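Local coordinates for protein enoyl-CoA hydratase subunit I (Geobacillus kaustophilus, PDB 2PBP) that probably adds water across the double bond of enoyl-CoA thioesters, a hydro-lyase reaction of fatty-acid beta-oxidation, at residues F4-E12 / M33-V41; L119-F128 / I176-L186. All coordinates share one frame; numbering follows the deposited sequence.

How the interactions relate
Both interactions reach the same six-stranded mixed sheet of the crotonase fold, at its two outermost strands, their centres about 21 Å apart. Interaction 1 sets the Phe4-Ser6 loop and edge strand 7-12 against helix 31-46, mostly buried, though Phe4 and Val5 lie at the surface. Interaction 2 pairs strand 119-123 with the other edge strand, 179-181; Ile120, Val121 and Val177 are buried, while Ser124, Ala125 and Pro183 lie at the surface. Their chemistry differs accordingly: a glutamate side chain binds backbone amides and a serine where strand meets helix, whereas main-chain hydrogen bonds join the two parallel strands. Interaction 2 also comes within reach of the second subunit; interaction 1 does not.

Interaction 1 of 2, residues F4-E12 / M33-V41; sequences FVSIAARQE and MVAEIVAAV
Phe4-Ile7 pass over the helix face of Met33, Glu36 and Ala40, and strand 7-12 continues almost parallel to the helix, its axis 9.5 Å away at 11°. Glu36 extends toward the loop with CG anti to its carbonyl carbon (chi1 -72°) and the chain extended beyond, which brings its carboxylate to the backbone of Val5 and Ser6. Glu36 OE1 takes two amides: Ser6 N at 2.8 Å, on the syn side and close to the carboxylate plane, and Val5 N at 3.0 Å, from above the plane and more bent. Glu36 OE2 accepts from Ser6 OG at 2.9 Å, and from Gln32 NE2. The Phe4 ring slides past this side chain, its plane 17° from the carboxylate and its edge meeting Glu36 CG and, through CE1, Ala39 CB at 3.8 Å. Ile7 CG2 rests on Met33 SD (3.7 Å), while Met33 CE lies 3.5 Å from Ser6 O. With a glutamine here the charge and one acceptor oxygen go, and a backbone amide or the Ser6 hydroxyl would probably be left without its mate. One largely buried carboxylate thus gathers four donors, which fixes its rotation and ties the loop at Val5 and Ser6 to the helix.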
ATOM      1  N   PHE A   4      30.258   8.311 -19.133  1.00 40.54           N
ATOM      2  CA  PHE A   4      29.818   6.913 -18.856  1.00 40.39           C
ATOM      3  C   PHE A   4      30.239   5.978 -19.983  1.00 38.14           C
ATOM      4  O   PHE A   4      30.152   6.328 -21.161  1.00 38.23           O
ATOM      5  CB  PHE A   4      28.297   6.864 -18.683  1.00 40.92           C
ATOM      6  CG  PHE A   4      27.803   7.580 -17.459  1.00 42.30           C
ATOM      7  CD1 PHE A   4      28.080   7.087 -16.187  1.00 42.33           C
ATOM      8  CD2 PHE A   4      27.064   8.753 -17.577  1.00 42.51           C
ATOM      9  CE1 PHE A   4      27.626   7.753 -15.048  1.00 38.51           C
ATOM     10  CE2 PHE A   4      26.608   9.426 -16.445  1.00 40.59           C
ATOM     11  CZ  PHE A   4      26.890   8.925 -15.178  1.00 40.67           C
ATOM     12  N   VAL A   5      30.692   4.786 -19.615  1.00 32.63           N
ATOM     13  CA  VAL A   5      31.131   3.809 -20.599  1.00 30.87           C
ATOM     14  C   VAL A   5      30.309   2.525 -20.556  1.00 28.42           C
ATOM     15  O   VAL A   5      30.467   1.660 -21.416  1.00 29.98           O
ATOM     16  CB  VAL A   5      32.619   3.449 -20.395  1.00 33.04           C
ATOM     17  CG1 VAL A   5      33.487   4.667 -20.650  1.00 31.95           C
ATOM     18  CG2 VAL A   5      32.841   2.930 -18.980  1.00 33.28           C
ATOM     19  N   SER A   6      29.429   2.405 -19.566  1.00 21.47           N
ATOM     20  CA  SER A   6      28.605   1.207 -19.432  1.00 18.24           C
ATOM     21  C   SER A   6      27.107   1.477 -19.555  1.00 15.53           C
ATOM     22  O   SER A   6      26.311   0.543 -19.626  1.00 12.06           O
ATOM     23  CB  SER A   6      28.889   0.522 -18.093  1.00 18.74           C
ATOM     24  OG  SER A   6      30.261   0.189 -17.978  1.00 23.92           O
ATOM     25  N   ILE A   7      26.726   2.749 -19.569  1.00 13.36           N
ATOM     26  CA  ILE A   7      25.318   3.112 -19.691  1.00 13.37           C
ATOM     27  C   ILE A   7      25.140   4.275 -20.653  1.00 13.76           C
ATOM     28  O   ILE A   7      26.106   4.945 -21.013  1.00 11.92           O
ATOM     29  CB  ILE A   7      24.709   3.497 -18.309  1.00 14.76           C
ATOM     30  CG1 ILE A   7      25.430   4.712 -17.717  1.00 16.47           C
ATOM     31  CG2 ILE A   7      24.816   2.322 -17.348  1.00 13.87           C
ATOM     32  CD1 ILE A   7      24.901   6.059 -18.182  1.00 13.93           C
ATOM     33  N   ALA A   8      23.898   4.500 -21.070  1.00 11.60           N
ATOM     34  CA  ALA A   8      23.564   5.591 -21.974  1.00 12.42           C
ATOM     35  C   ALA A   8      22.309   6.268 -21.438  1.00 13.90           C
ATOM     36  O   ALA A   8      21.274   5.622 -21.267  1.00 13.88           O
ATOM     37  CB  ALA A   8      23.317   5.058 -23.376  1.00 12.56           C
ATOM     38  N   ALA A   9      22.406   7.564 -21.161  1.00 13.32           N
ATOM     39  CA  ALA A   9      21.269   8.313 -20.637  1.00 12.96           C
ATOM     40  C   ALA A   9      20.737   9.313 -21.653  1.00 14.95           C
ATOM     41  O   ALA A   9      21.493   9.872 -22.451  1.00 16.00           O
ATOM     42  CB  ALA A   9      21.668   9.035 -19.352  1.00 13.71           C
ATOM     43  N   ARG A  10      19.429   9.534 -21.617  1.00 14.49           N
ATOM     44  CA  ARG A  10      18.779  10.471 -22.523  1.00 14.31           C
ATOM     45  C   ARG A  10      17.476  10.947 -21.905  1.00 14.08           C
ATOM     46  O   ARG A  10      16.989  10.364 -20.937  1.00 10.69           O
ATOM     47  CB  ARG A  10      18.492   9.808 -23.876  1.00 13.43           C
ATOM     48  CG  ARG A  10      17.490   8.662 -23.829  1.00 15.28           C
ATOM     49  CD  ARG A  10      17.390   7.972 -25.188  1.00 18.27           C
ATOM     50  NE  ARG A  10      16.494   6.818 -25.169  1.00 22.67           N
ATOM     51  CZ  ARG A  10      15.167   6.891 -25.236  1.00 25.73           C
ATOM     52  NH1 ARG A  10      14.562   8.070 -25.331  1.00 27.31           N
ATOM     53  NH2 ARG A  10      14.443   5.780 -25.202  1.00 28.82           N
ATOM     54  N   GLN A  11      16.910  12.006 -22.467  1.00 13.34           N
ATOM     55  CA  GLN A  11      15.660  12.539 -21.951  1.00 15.56           C
ATOM     56  C   GLN A  11      14.596  12.642 -23.027  1.00 14.30           C
ATOM     57  O   GLN A  11      14.882  12.963 -24.178  1.00 15.40           O
ATOM     58  CB  GLN A  11      15.893  13.911 -21.319  1.00 16.29           C
ATOM     59  CG  GLN A  11      16.846  13.870 -20.141  1.00 22.42           C
ATOM     60  CD  GLN A  11      17.163  15.244 -19.596  1.00 22.86           C
ATOM     61  OE1 GLN A  11      16.289  15.934 -19.071  1.00 19.82           O
ATOM     62  NE2 GLN A  11      18.422  15.652 -19.722  1.00 22.68           N
ATOM     63  N   GLU A  12      13.367  12.345 -22.634  1.00 12.88           N
ATOM     64  CA  GLU A  12      12.221  12.409 -23.528  1.00 14.81           C
ATOM     65  C   GLU A  12      11.180  13.180 -22.734  1.00 12.75           C
ATOM     66  O   GLU A  12      10.464  12.609 -21.913  1.00 11.17           O
ATOM     67  CB  GLU A  12      11.716  10.999 -23.848  1.00 19.97           C
ATOM     68  CG  GLU A  12      10.598  10.945 -24.875  1.00 27.87           C
ATOM     69  CD  GLU A  12      11.003  11.538 -26.212  1.00 32.64           C
ATOM     70  OE1 GLU A  12      12.100  11.194 -26.708  1.00 36.04           O
ATOM     71  OE2 GLU A  12      10.223  12.340 -26.770  1.00 36.12           O
ATOM     72  N   MET A  33      29.570  -1.079 -13.123  1.00  8.47           N
ATOM     73  CA  MET A  33      28.272  -0.815 -13.745  1.00 10.22           C
ATOM     74  C   MET A  33      27.318  -0.178 -12.735  1.00  9.35           C
ATOM     75  O   MET A  33      26.655   0.817 -13.032  1.00  7.91           O
ATOM     76  CB  MET A  33      27.672  -2.123 -14.280  1.00  9.11           C
ATOM     77  CG  MET A  33      26.235  -2.015 -14.793  1.00 12.09           C
ATOM     78  SD  MET A  33      26.035  -0.981 -16.265  1.00 13.16           S
ATOM     79  CE  MET A  33      26.155  -2.237 -17.564  1.00 11.82           C
ATOM     80  N   VAL A  34      27.253  -0.751 -11.538  1.00  8.98           N
ATOM     81  CA  VAL A  34      26.379  -0.220 -10.497  1.00  7.63           C
ATOM     82  C   VAL A  34      26.739   1.226 -10.165  1.00  8.09           C
ATOM     83  O   VAL A  34      25.855   2.071 -10.022  1.00  8.64           O
ATOM     84  CB  VAL A  34      26.456  -1.076  -9.212  1.00  5.07           C
ATOM     85  CG1 VAL A  34      25.624  -0.435  -8.099  1.00  6.62           C
ATOM     86  CG2 VAL A  34      25.956  -2.487  -9.505  1.00  5.72           C
ATOM     87  N   ALA A  35      28.035   1.513 -10.052  1.00  6.54           N
ATOM     88  CA  ALA A  35      28.479   2.866  -9.739  1.00  8.56           C
ATOM     89  C   ALA A  35      27.998   3.851 -10.801  1.00  8.87           C
ATOM     90  O   ALA A  35      27.560   4.952 -10.477  1.00  9.03           O
ATOM     91  CB  ALA A  35      30.000   2.916  -9.622  1.00  7.63           C
ATOM     92  N   GLU A  36      28.072   3.455 -12.068  1.00  9.22           N
ATOM     93  CA  GLU A  36      27.623   4.330 -13.148  1.00 11.14           C
ATOM     94  C   GLU A  36      26.114   4.543 -13.077  1.00 10.31           C
ATOM     95  O   GLU A  36      25.622   5.652 -13.299  1.00  7.25           O
ATOM     96  CB  GLU A  36      28.013   3.749 -14.510  1.00 11.91           C
ATOM     97  CG  GLU A  36      29.508   3.842 -14.796  1.00 15.61           C
ATOM     98  CD  GLU A  36      29.867   3.414 -16.204  1.00 20.00           C
ATOM     99  OE1 GLU A  36      29.227   3.906 -17.156  1.00 18.51           O
ATOM    100  OE2 GLU A  36      30.792   2.589 -16.360  1.00 25.45           O
ATOM    101  N   ILE A  37      25.384   3.481 -12.759  1.00 10.50           N
ATOM    102  CA  ILE A  37      23.934   3.570 -12.644  1.00  8.96           C
ATOM    103  C   ILE A  37      23.579   4.540 -11.521  1.00  9.88           C
ATOM    104  O   ILE A  37      22.716   5.397 -11.685  1.00 10.40           O
ATOM    105  CB  ILE A  37      23.310   2.188 -12.352  1.00  7.32           C
ATOM    106  CG1 ILE A  37      23.563   1.247 -13.536  1.00 10.13           C
ATOM    107  CG2 ILE A  37      21.821   2.336 -12.079  1.00  8.85           C
ATOM    108  CD1 ILE A  37      23.306  -0.231 -13.251  1.00 13.93           C
ATOM    109  N   VAL A  38      24.257   4.409 -10.383  1.00 10.24           N
ATOM    110  CA  VAL A  38      24.007   5.287  -9.239  1.00 12.82           C
ATOM    111  C   VAL A  38      24.258   6.748  -9.601  1.00 11.10           C
ATOM    112  O   VAL A  38      23.461   7.631  -9.269  1.00 10.14           O
ATOM    113  CB  VAL A  38      24.908   4.916  -8.037  1.00 12.89           C
ATOM    114  CG1 VAL A  38      24.794   5.976  -6.948  1.00 16.21           C
ATOM    115  CG2 VAL A  38      24.502   3.561  -7.491  1.00 15.23           C
ATOM    116  N   ALA A  39      25.367   6.997 -10.287  1.00  9.79           N
ATOM    117  CA  ALA A  39      25.721   8.350 -10.687  1.00  8.94           C
ATOM    118  C   ALA A  39      24.667   8.931 -11.626  1.00  7.70           C
ATOM    119  O   ALA A  39      24.234  10.069 -11.456  1.00  9.84           O
ATOM    120  CB  ALA A  39      27.086   8.352 -11.359  1.00 11.04           C
ATOM    121  N   ALA A  40      24.248   8.141 -12.608  1.00  7.95           N
ATOM    122  CA  ALA A  40      23.249   8.595 -13.573  1.00  8.89           C
ATOM    123  C   ALA A  40      21.896   8.834 -12.910  1.00  8.63           C
ATOM    124  O   ALA A  40      21.231   9.839 -13.182  1.00  8.61           O
ATOM    125  CB  ALA A  40      23.106   7.574 -14.699  1.00 10.25           C
ATOM    126  N   VAL A  41      21.484   7.912 -12.044  1.00  7.65           N
ATOM    127  CA  VAL A  41      20.204   8.055 -11.360  1.00  8.70           C
ATOM    128  C   VAL A  41      20.190   9.257 -10.418  1.00  8.88           C
ATOM    129  O   VAL A  41      19.214  10.003 -10.376  1.00  8.84           O
ATOM    130  CB  VAL A  41      19.846   6.780 -10.563  1.00  9.35           C
ATOM    131  CG1 VAL A  41      18.586   7.014  -9.743  1.00 11.80           C
ATOM    132  CG2 VAL A  41      19.633   5.615 -11.521  1.00  9.03           C
TER

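Interaction 2 of 2, residues L119-F128 / I176-L186; sequences LIVASSAAEF and IVNRVVSPELL
Val121 and Ala122 pair in parallel with Arg179 and Val180, the strands 4.7 Å apart at closest approach and crossing at -28°. Ala122 is held through both its backbone N and its backbone O: the N donates to Arg179 O (2.9 Å, 174° at the hydrogen), and the O accepts from Val181 N (2.9 Å). Two residues before Ala122, Ile120 O accepts from Asn178 N in the carbonyl plane. Val177 can be followed outward from CB, where the side chain forks. Val177 CG1, anti to the backbone N (chi1 165°), turns to the neighbouring strand and meets Ile120 O at 3.5 Å and Ala122 CB at 4.0 Å. Val177 CG2 goes the other way, to Phe128 CZ at 3.8 Å and CE2 just beyond, with Ile120 CG2 also beside it; the Phe128 and Val177 side chains cross at about a right angle. Where Val121 lies, its CG1 packs on Leu186 CD1 (3.6 Å) and on Arg179 CG, whose chain runs alongside in the same direction before its guanidinium pairs with Glu189. At Ser123, OG accepts from Ala125 N in an ST turn, and the ring of Pro183 closes over that oxygen with CG. Strand 119-123 lies between strand 98-102, which it bonds through Leu119, Val121 and Ser123, and edge strand 179-181. Helix 186-198 covers Val121 through Thr190 and Leu193, helix 168-173 packs on Val177 and Val180 from the other face, and Lys154 of the second subunit packs on Leu119 and Ile120.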
ATOM      1  N   LEU A 119       7.938   0.911  -9.773  1.00  5.32           N
ATOM      2  CA  LEU A 119       6.993   0.162 -10.591  1.00  5.62           C
ATOM      3  C   LEU A 119       7.810  -0.623 -11.594  1.00  6.09           C
ATOM      4  O   LEU A 119       8.895  -0.190 -11.995  1.00  4.87           O
ATOM      5  CB  LEU A 119       6.058   1.099 -11.360  1.00  3.78           C
ATOM      6  CG  LEU A 119       5.185   2.097 -10.598  1.00  4.98           C
ATOM      7  CD1 LEU A 119       4.442   2.973 -11.591  1.00  6.12           C
ATOM      8  CD2 LEU A 119       4.210   1.355  -9.700  1.00  6.07           C
ATOM      9  N   ILE A 120       7.287  -1.770 -12.012  1.00  5.11           N
ATOM     10  CA  ILE A 120       7.985  -2.590 -12.991  1.00  6.36           C
ATOM     11  C   ILE A 120       7.055  -2.952 -14.149  1.00  7.21           C
ATOM     12  O   ILE A 120       5.992  -3.528 -13.939  1.00  8.05           O
ATOM     13  CB  ILE A 120       8.505  -3.907 -12.369  1.00  4.99           C
ATOM     14  CG1 ILE A 120       9.454  -3.615 -11.204  1.00  5.10           C
ATOM     15  CG2 ILE A 120       9.205  -4.740 -13.437  1.00  7.95           C
ATOM     16  CD1 ILE A 120       9.748  -4.809 -10.298  1.00 13.93           C
ATOM     17  N   VAL A 121       7.453  -2.587 -15.364  1.00  5.48           N
ATOM     18  CA  VAL A 121       6.686  -2.926 -16.560  1.00  6.74           C
ATOM     19  C   VAL A 121       7.581  -3.957 -17.224  1.00  9.00           C
ATOM     20  O   VAL A 121       8.746  -3.675 -17.509  1.00  8.60           O
ATOM     21  CB  VAL A 121       6.512  -1.725 -17.501  1.00  7.24           C
ATOM     22  CG1 VAL A 121       5.782  -2.162 -18.767  1.00  7.99           C
ATOM     23  CG2 VAL A 121       5.737  -0.621 -16.794  1.00  5.54           C
ATOM     24  N   ALA A 122       7.049  -5.151 -17.467  1.00  8.75           N
ATOM     25  CA  ALA A 122       7.862  -6.206 -18.049  1.00  7.41           C
ATOM     26  C   ALA A 122       7.413  -6.718 -19.400  1.00 10.69           C
ATOM     27  O   ALA A 122       6.229  -6.707 -19.735  1.00  7.98           O
ATOM     28  CB  ALA A 122       7.956  -7.378 -17.068  1.00 10.10           C
ATOM     29  N   SER A 123       8.398  -7.168 -20.168  1.00 11.55           N
ATOM     30  CA  SER A 123       8.175  -7.755 -21.478  1.00 15.69           C
ATOM     31  C   SER A 123       7.884  -9.229 -21.239  1.00 18.70           C
ATOM     32  O   SER A 123       8.112  -9.747 -20.145  1.00 17.42           O
ATOM     33  CB  SER A 123       9.435  -7.630 -22.338  1.00 19.19           C
ATOM     34  OG  SER A 123       9.442  -8.596 -23.379  1.00 18.40           O
ATOM     35  N   SER A 124       7.377  -9.901 -22.266  1.00 20.01           N
ATOM     36  CA  SER A 124       7.102 -11.323 -22.167  1.00 21.54           C
ATOM     37  C   SER A 124       8.444 -12.051 -22.217  1.00 19.96           C
ATOM     38  O   SER A 124       8.544 -13.230 -21.891  1.00 20.79           O
ATOM     39  CB  SER A 124       6.214 -11.772 -23.332  1.00 24.04           C
ATOM     40  OG  SER A 124       4.938 -11.161 -23.277  1.00 24.11           O
ATOM     41  N   ALA A 125       9.480 -11.329 -22.632  1.00 22.04           N
ATOM     42  CA  ALA A 125      10.822 -11.883 -22.736  1.00 21.23           C
ATOM     43  C   ALA A 125      11.519 -11.868 -21.378  1.00 21.67           C
ATOM     44  O   ALA A 125      12.630 -12.380 -21.235  1.00 22.95           O
ATOM     45  CB  ALA A 125      11.639 -11.075 -23.741  1.00 21.12           C
ATOM     46  N   ALA A 126      10.860 -11.285 -20.381  1.00 19.27           N
ATOM     47  CA  ALA A 126      11.445 -11.163 -19.050  1.00 14.91           C
ATOM     48  C   ALA A 126      11.314 -12.368 -18.128  1.00 13.65           C
ATOM     49  O   ALA A 126      10.295 -13.058 -18.104  1.00 14.98           O
ATOM     50  CB  ALA A 126      10.878  -9.925 -18.354  1.00 13.71           C
ATOM     51  N   GLU A 127      12.372 -12.596 -17.360  1.00 12.44           N
ATOM     52  CA  GLU A 127      12.433 -13.669 -16.377  1.00 11.32           C
ATOM     53  C   GLU A 127      13.183 -13.078 -15.194  1.00  8.56           C
ATOM     54  O   GLU A 127      14.131 -12.323 -15.378  1.00  9.44           O
ATOM     55  CB  GLU A 127      13.190 -14.882 -16.921  1.00 12.90           C
ATOM     56  CG  GLU A 127      12.364 -15.768 -17.842  1.00 16.83           C
ATOM     57  CD  GLU A 127      13.016 -17.119 -18.080  1.00 18.10           C
ATOM     58  OE1 GLU A 127      14.082 -17.160 -18.728  1.00 16.67           O
ATOM     59  OE2 GLU A 127      12.464 -18.139 -17.611  1.00 19.53           O
ATOM     60  N   PHE A 128      12.750 -13.417 -13.987  1.00  8.21           N
ATOM     61  CA  PHE A 128      13.370 -12.898 -12.773  1.00  6.69           C
ATOM     62  C   PHE A 128      13.834 -14.058 -11.908  1.00  8.21           C
ATOM     63  O   PHE A 128      13.143 -15.069 -11.797  1.00 10.42           O
ATOM     64  CB  PHE A 128      12.355 -12.065 -11.987  1.00  6.36           C
ATOM     65  CG  PHE A 128      11.738 -10.950 -12.779  1.00  7.52           C
ATOM     66  CD1 PHE A 128      12.296  -9.676 -12.765  1.00  9.56           C
ATOM     67  CD2 PHE A 128      10.592 -11.172 -13.543  1.00  9.23           C
ATOM     68  CE1 PHE A 128      11.725  -8.636 -13.494  1.00  7.67           C
ATOM     69  CE2 PHE A 128      10.011 -10.141 -14.277  1.00  9.76           C
ATOM     70  CZ  PHE A 128      10.578  -8.868 -14.253  1.00  8.40           C
ATOM     71  N   ILE A 176       4.619  -8.328  -7.997  1.00 11.06           N
ATOM     72  CA  ILE A 176       5.973  -7.811  -8.149  1.00  8.19           C
ATOM     73  C   ILE A 176       6.022  -6.925  -9.395  1.00  9.12           C
ATOM     74  O   ILE A 176       6.611  -5.842  -9.376  1.00  9.28           O
ATOM     75  CB  ILE A 176       6.989  -8.958  -8.306  1.00  6.62           C
ATOM     76  CG1 ILE A 176       6.965  -9.842  -7.054  1.00  6.29           C
ATOM     77  CG2 ILE A 176       8.383  -8.388  -8.547  1.00  5.73           C
ATOM     78  CD1 ILE A 176       7.664 -11.191  -7.206  1.00 13.93           C
ATOM     79  N   VAL A 177       5.402  -7.402 -10.470  1.00  7.67           N
ATOM     80  CA  VAL A 177       5.345  -6.673 -11.735  1.00 10.67           C
ATOM     81  C   VAL A 177       3.965  -6.036 -11.893  1.00 12.79           C
ATOM     82  O   VAL A 177       2.944  -6.665 -11.609  1.00 14.42           O
ATOM     83  CB  VAL A 177       5.627  -7.612 -12.934  1.00 11.09           C
ATOM     84  CG1 VAL A 177       5.213  -6.943 -14.242  1.00 13.92           C
ATOM     85  CG2 VAL A 177       7.116  -7.955 -12.980  1.00 11.28           C
ATOM     86  N   ASN A 178       3.941  -4.787 -12.345  1.00 11.59           N
ATOM     87  CA  ASN A 178       2.684  -4.062 -12.510  1.00 12.98           C
ATOM     88  C   ASN A 178       1.910  -4.445 -13.771  1.00 14.33           C
ATOM     89  O   ASN A 178       0.677  -4.497 -13.760  1.00 14.33           O
ATOM     90  CB  ASN A 178       2.956  -2.558 -12.480  1.00 13.20           C
ATOM     91  CG  ASN A 178       3.396  -2.076 -11.099  1.00 15.42           C
ATOM     92  OD1 ASN A 178       2.573  -1.867 -10.207  1.00 16.29           O
ATOM     93  ND2 ASN A 178       4.700  -1.916 -10.917  1.00 14.22           N
ATOM     94  N   ARG A 179       2.627  -4.707 -14.858  1.00 13.09           N
ATOM     95  CA  ARG A 179       1.986  -5.105 -16.106  1.00 17.91           C
ATOM     96  C   ARG A 179       2.980  -5.773 -17.043  1.00 17.05           C
ATOM     97  O   ARG A 179       4.187  -5.525 -16.974  1.00 15.07           O
ATOM     98  CB  ARG A 179       1.352  -3.899 -16.805  1.00 26.12           C
ATOM     99  CG  ARG A 179       2.343  -2.939 -17.433  1.00 34.04           C
ATOM    100  CD  ARG A 179       1.628  -1.859 -18.233  1.00 43.02           C
ATOM    101  NE  ARG A 179       0.717  -2.422 -19.227  1.00 50.84           N
ATOM    102  CZ  ARG A 179       0.134  -1.716 -20.192  1.00 54.55           C
ATOM    103  NH1 ARG A 179       0.369  -0.415 -20.299  1.00 56.00           N
ATOM    104  NH2 ARG A 179      -0.685  -2.311 -21.050  1.00 55.89           N
ATOM    105  N   VAL A 180       2.457  -6.621 -17.923  1.00 14.55           N
ATOM    106  CA  VAL A 180       3.276  -7.346 -18.881  1.00 14.66           C
ATOM    107  C   VAL A 180       2.798  -7.042 -20.297  1.00 16.90           C
ATOM    108  O   VAL A 180       1.596  -7.034 -20.568  1.00 16.20           O
ATOM    109  CB  VAL A 180       3.180  -8.869 -18.641  1.00 15.76           C
ATOM    110  CG1 VAL A 180       4.061  -9.615 -19.627  1.00 14.17           C
ATOM    111  CG2 VAL A 180       3.577  -9.190 -17.206  1.00 17.22           C
ATOM    112  N   VAL A 181       3.741  -6.781 -21.192  1.00 14.18           N
ATOM    113  CA  VAL A 181       3.411  -6.492 -22.581  1.00 14.55           C
ATOM    114  C   VAL A 181       4.405  -7.180 -23.505  1.00 14.62           C
ATOM    115  O   VAL A 181       5.494  -7.567 -23.083  1.00 14.60           O
ATOM    116  CB  VAL A 181       3.431  -4.976 -22.867  1.00 15.59           C
ATOM    117  CG1 VAL A 181       2.313  -4.288 -22.095  1.00 14.47           C
ATOM    118  CG2 VAL A 181       4.782  -4.393 -22.485  1.00 15.33           C
ATOM    119  N   SER A 182       4.020  -7.335 -24.766  1.00 14.83           N
ATOM    120  CA  SER A 182       4.883  -7.974 -25.747  1.00 15.33           C
ATOM    121  C   SER A 182       6.178  -7.175 -25.882  1.00 14.97           C
ATOM    122  O   SER A 182       6.190  -5.958 -25.701  1.00 14.79           O
ATOM    123  CB  SER A 182       4.162  -8.059 -27.095  1.00 16.71           C
ATOM    124  OG  SER A 182       4.880  -8.871 -28.006  1.00 22.73           O
ATOM    125  N   PRO A 183       7.291  -7.854 -26.204  1.00 15.62           N
ATOM    126  CA  PRO A 183       8.603  -7.215 -26.361  1.00 15.79           C
ATOM    127  C   PRO A 183       8.647  -5.916 -27.160  1.00 13.27           C
ATOM    128  O   PRO A 183       9.219  -4.924 -26.704  1.00 14.05           O
ATOM    129  CB  PRO A 183       9.439  -8.315 -27.011  1.00 16.27           C
ATOM    130  CG  PRO A 183       8.877  -9.549 -26.390  1.00 15.45           C
ATOM    131  CD  PRO A 183       7.386  -9.305 -26.446  1.00 17.37           C
ATOM    132  N   GLU A 184       8.047  -5.910 -28.344  1.00 11.84           N
ATOM    133  CA  GLU A 184       8.082  -4.721 -29.186  1.00 12.07           C
ATOM    134  C   GLU A 184       7.220  -3.557 -28.701  1.00 10.13           C
ATOM    135  O   GLU A 184       7.276  -2.472 -29.271  1.00 10.17           O
ATOM    136  CB  GLU A 184       7.710  -5.076 -30.633  1.00 16.12           C
ATOM    137  CG  GLU A 184       6.230  -5.309 -30.909  1.00 18.54           C
ATOM    138  CD  GLU A 184       5.655  -6.501 -30.171  1.00 23.63           C
ATOM    139  OE1 GLU A 184       6.409  -7.460 -29.888  1.00 25.38           O
ATOM    140  OE2 GLU A 184       4.437  -6.489 -29.894  1.00 25.77           O
ATOM    141  N   LEU A 185       6.440  -3.777 -27.647  1.00 10.02           N
ATOM    142  CA  LEU A 185       5.578  -2.726 -27.107  1.00  9.62           C
ATOM    143  C   LEU A 185       6.051  -2.228 -25.744  1.00  9.39           C
ATOM    144  O   LEU A 185       5.525  -1.248 -25.221  1.00  8.50           O
ATOM    145  CB  LEU A 185       4.141  -3.237 -26.964  1.00  9.86           C
ATOM    146  CG  LEU A 185       3.406  -3.653 -28.239  1.00 10.74           C
ATOM    147  CD1 LEU A 185       2.030  -4.204 -27.879  1.00 13.29           C
ATOM    148  CD2 LEU A 185       3.283  -2.457 -29.164  1.00 14.10           C
ATOM    149  N   LEU A 186       7.046  -2.901 -25.174  1.00 10.08           N
ATOM    150  CA  LEU A 186       7.556  -2.544 -23.851  1.00  9.27           C
ATOM    151  C   LEU A 186       7.916  -1.070 -23.643  1.00  8.60           C
ATOM    152  O   LEU A 186       7.370  -0.417 -22.750  1.00  7.81           O
ATOM    153  CB  LEU A 186       8.770  -3.413 -23.500  1.00  9.34           C
ATOM    154  CG  LEU A 186       9.432  -3.069 -22.160  1.00 11.07           C
ATOM    155  CD1 LEU A 186       8.424  -3.249 -21.030  1.00 10.67           C
ATOM    156  CD2 LEU A 186      10.645  -3.948 -21.945  1.00 14.74           C
TER